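Local coordinates for 50S ribosomal protein L10 (Thermotoga maritima, PDB 1ZAV), which forms the base of the ribosomal stalk, binding large-subunit rRNA and L7/L12 dimers, and probably serves the interaction of the ribosome with GTP-bound translation factors, at residues 17-22 with 83-88. Sequence-based numbering, arbitrary orientation.
Sequences EIFKKT and TAVLYV
Y87 stands out from its strand against the C-terminal end of a helix, with I18 over a face of its ring and F19 and T22 also touching it. This is helix-on-sheet packing in the alpha+beta domain of L10: the end of helix 5-19 lies on the antiparallel sheet through strand 83-88. The methyl CG2 of I18 makes a CH-pi contact, 4.2 Å from the centroid of the Y87 ring and 24° off its normal, displaced toward CE1 at the rim; the flat tyrosine gives this methyl a face to rest on. A beta-branched isoleucine suits the place because its second branch also reaches the tyrosine, CD1 lying 3.9 Å from Y87 OH. F19 meets the same ring differently: the two side chains cross at about a right angle, and Y87 CD2 sits at the edge of the phenylalanine ring, 4.1 Å from F19 CE1. Long and flat, F19 also extends its CZ to V85 CG2 at 4.5 Å, V85 and Y87 pointing the same way from the strand. T22 adds its CG2, 3.9 Å from Y87 CB. That CB already points to the helix, and chi1 of 60° sets CG between the backbone N and the carbonyl carbon. An alanine here would probably leave I18 CG2 without its aromatic face and open a gap beside F19. Further out, strands 53-58 and 24-28 flank strand 83-88, Y87 pairing through its backbone with R54, while F19 and V85 both pack on I25. F19 O bonds Y72 OH. At the strand end the compact threonine is consistent with a close approach of the backbones: T22 CA lies 3.2 Å from V88 O in a CA-H...O contact bent to 126° at the hydrogen.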
loop_
_atom_site.group_PDB
_atom_site.type_symbol
_atom_site.label_atom_id
_atom_site.label_comp_id
_atom_site.label_asym_id
_atom_site.label_seq_id
_atom_site.Cartn_x
_atom_site.Cartn_y
_atom_site.Cartn_z
ATOM N N GLU A 17 35.075 2.189 10.674
ATOM C CA GLU A 17 35.018 1.144 9.671
ATOM C C GLU A 17 33.759 0.304 9.865
ATOM O O GLU A 17 33.160 -0.137 8.895
ATOM C CB GLU A 17 36.276 0.272 9.747
ATOM C CG GLU A 17 37.550 1.041 9.384
ATOM C CD GLU A 17 38.818 0.228 9.563
ATOM O OE1 GLU A 17 39.064 -0.262 10.688
ATOM O OE2 GLU A 17 39.577 0.087 8.577
ATOM N N ILE A 18 33.358 0.076 11.109
ATOM C CA ILE A 18 32.151 -0.708 11.343
ATOM C C ILE A 18 30.954 0.050 10.778
ATOM O O ILE A 18 30.177 -0.503 10.002
ATOM C CB ILE A 18 31.914 -0.967 12.841
ATOM C CG1 ILE A 18 32.911 -2.005 13.359
ATOM C CG2 ILE A 18 30.488 -1.478 13.063
ATOM C CD1 ILE A 18 32.857 -2.195 14.857
ATOM N N PHE A 19 30.821 1.322 11.149
ATOM C CA PHE A 19 29.706 2.139 10.668
ATOM C C PHE A 19 29.677 2.275 9.150
ATOM O O PHE A 19 28.652 2.646 8.575
ATOM C CB PHE A 19 29.725 3.540 11.305
ATOM C CG PHE A 19 29.464 3.547 12.790
ATOM C CD1 PHE A 19 28.855 2.461 13.418
ATOM C CD2 PHE A 19 29.805 4.653 13.558
ATOM C CE1 PHE A 19 28.602 2.478 14.788
ATOM C CE2 PHE A 19 29.555 4.683 14.929
ATOM C CZ PHE A 19 28.949 3.590 15.546
ATOM N N LYS A 20 30.797 1.986 8.493
ATOM C CA LYS A 20 30.841 2.070 7.042
ATOM C C LYS A 20 30.183 0.855 6.395
ATOM O O LYS A 20 29.898 0.865 5.198
ATOM C CB LYS A 20 32.285 2.178 6.539
ATOM C CG LYS A 20 32.924 3.546 6.707
ATOM C CD LYS A 20 34.244 3.623 5.947
ATOM C CE LYS A 20 34.035 3.421 4.450
ATOM N NZ LYS A 20 35.324 3.296 3.711
ATOM N N LYS A 21 29.939 -0.195 7.172
ATOM C CA LYS A 21 29.329 -1.388 6.600
ATOM C C LYS A 21 27.995 -1.804 7.223
ATOM O O LYS A 21 27.395 -2.785 6.796
ATOM C CB LYS A 21 30.299 -2.569 6.676
ATOM C CG LYS A 21 30.381 -3.243 8.038
ATOM C CD LYS A 21 30.881 -4.683 7.879
ATOM C CE LYS A 21 30.761 -5.476 9.174
ATOM N NZ LYS A 21 30.978 -6.937 8.956
ATOM N N THR A 22 27.541 -1.064 8.224
ATOM C CA THR A 22 26.285 -1.369 8.910
ATOM C C THR A 22 25.054 -1.045 8.078
ATOM O O THR A 22 25.094 -0.167 7.214
ATOM C CB THR A 22 26.183 -0.582 10.210
ATOM O OG1 THR A 22 26.479 0.799 9.949
ATOM C CG2 THR A 22 27.153 -1.139 11.240
ATOM N N THR A 83 24.801 7.660 25.422
ATOM C CA THR A 83 24.043 6.971 24.387
ATOM C C THR A 83 24.584 5.603 24.018
ATOM O O THR A 83 25.784 5.424 23.815
ATOM C CB THR A 83 23.994 7.824 23.113
ATOM O OG1 THR A 83 23.568 9.152 23.443
ATOM C CG2 THR A 83 23.028 7.220 22.105
ATOM N N ALA A 84 23.685 4.631 23.936
ATOM C CA ALA A 84 24.063 3.280 23.562
ATOM C C ALA A 84 23.769 3.185 22.078
ATOM O O ALA A 84 22.951 3.946 21.550
ATOM C CB ALA A 84 23.235 2.263 24.338
ATOM N N VAL A 85 24.424 2.257 21.395
ATOM C CA VAL A 85 24.210 2.128 19.972
ATOM C C VAL A 85 23.910 0.695 19.546
ATOM O O VAL A 85 24.619 -0.243 19.916
ATOM C CB VAL A 85 25.451 2.679 19.194
ATOM C CG1 VAL A 85 26.662 1.798 19.411
ATOM C CG2 VAL A 85 25.144 2.782 17.750
ATOM N N LEU A 86 22.847 0.541 18.766
ATOM C CA LEU A 86 22.421 -0.758 18.260
ATOM C C LEU A 86 22.730 -0.779 16.772
ATOM O O LEU A 86 22.194 0.028 16.017
ATOM C CB LEU A 86 20.914 -0.932 18.484
ATOM C CG LEU A 86 20.189 -2.221 18.085
ATOM C CD1 LEU A 86 18.726 -2.115 18.508
ATOM C CD2 LEU A 86 20.279 -2.446 16.589
ATOM N N TYR A 87 23.597 -1.685 16.336
ATOM C CA TYR A 87 23.912 -1.741 14.921
ATOM C C TYR A 87 23.901 -3.147 14.373
ATOM O O TYR A 87 24.104 -4.113 15.115
ATOM C CB TYR A 87 25.245 -1.030 14.628
ATOM C CG TYR A 87 26.449 -1.589 15.341
ATOM C CD1 TYR A 87 27.066 -2.754 14.901
ATOM C CD2 TYR A 87 26.994 -0.928 16.435
ATOM C CE1 TYR A 87 28.206 -3.245 15.529
ATOM C CE2 TYR A 87 28.131 -1.409 17.073
ATOM C CZ TYR A 87 28.732 -2.565 16.611
ATOM O OH TYR A 87 29.864 -3.023 17.233
ATOM N N VAL A 88 23.619 -3.249 13.078
ATOM C CA VAL A 88 23.553 -4.525 12.384
ATOM C C VAL A 88 24.590 -4.581 11.274
ATOM O O VAL A 88 24.680 -3.669 10.451
ATOM C CB VAL A 88 22.150 -4.754 11.770
ATOM C CG1 VAL A 88 22.143 -6.030 10.928
ATOM C CG2 VAL A 88 21.107 -4.852 12.886
#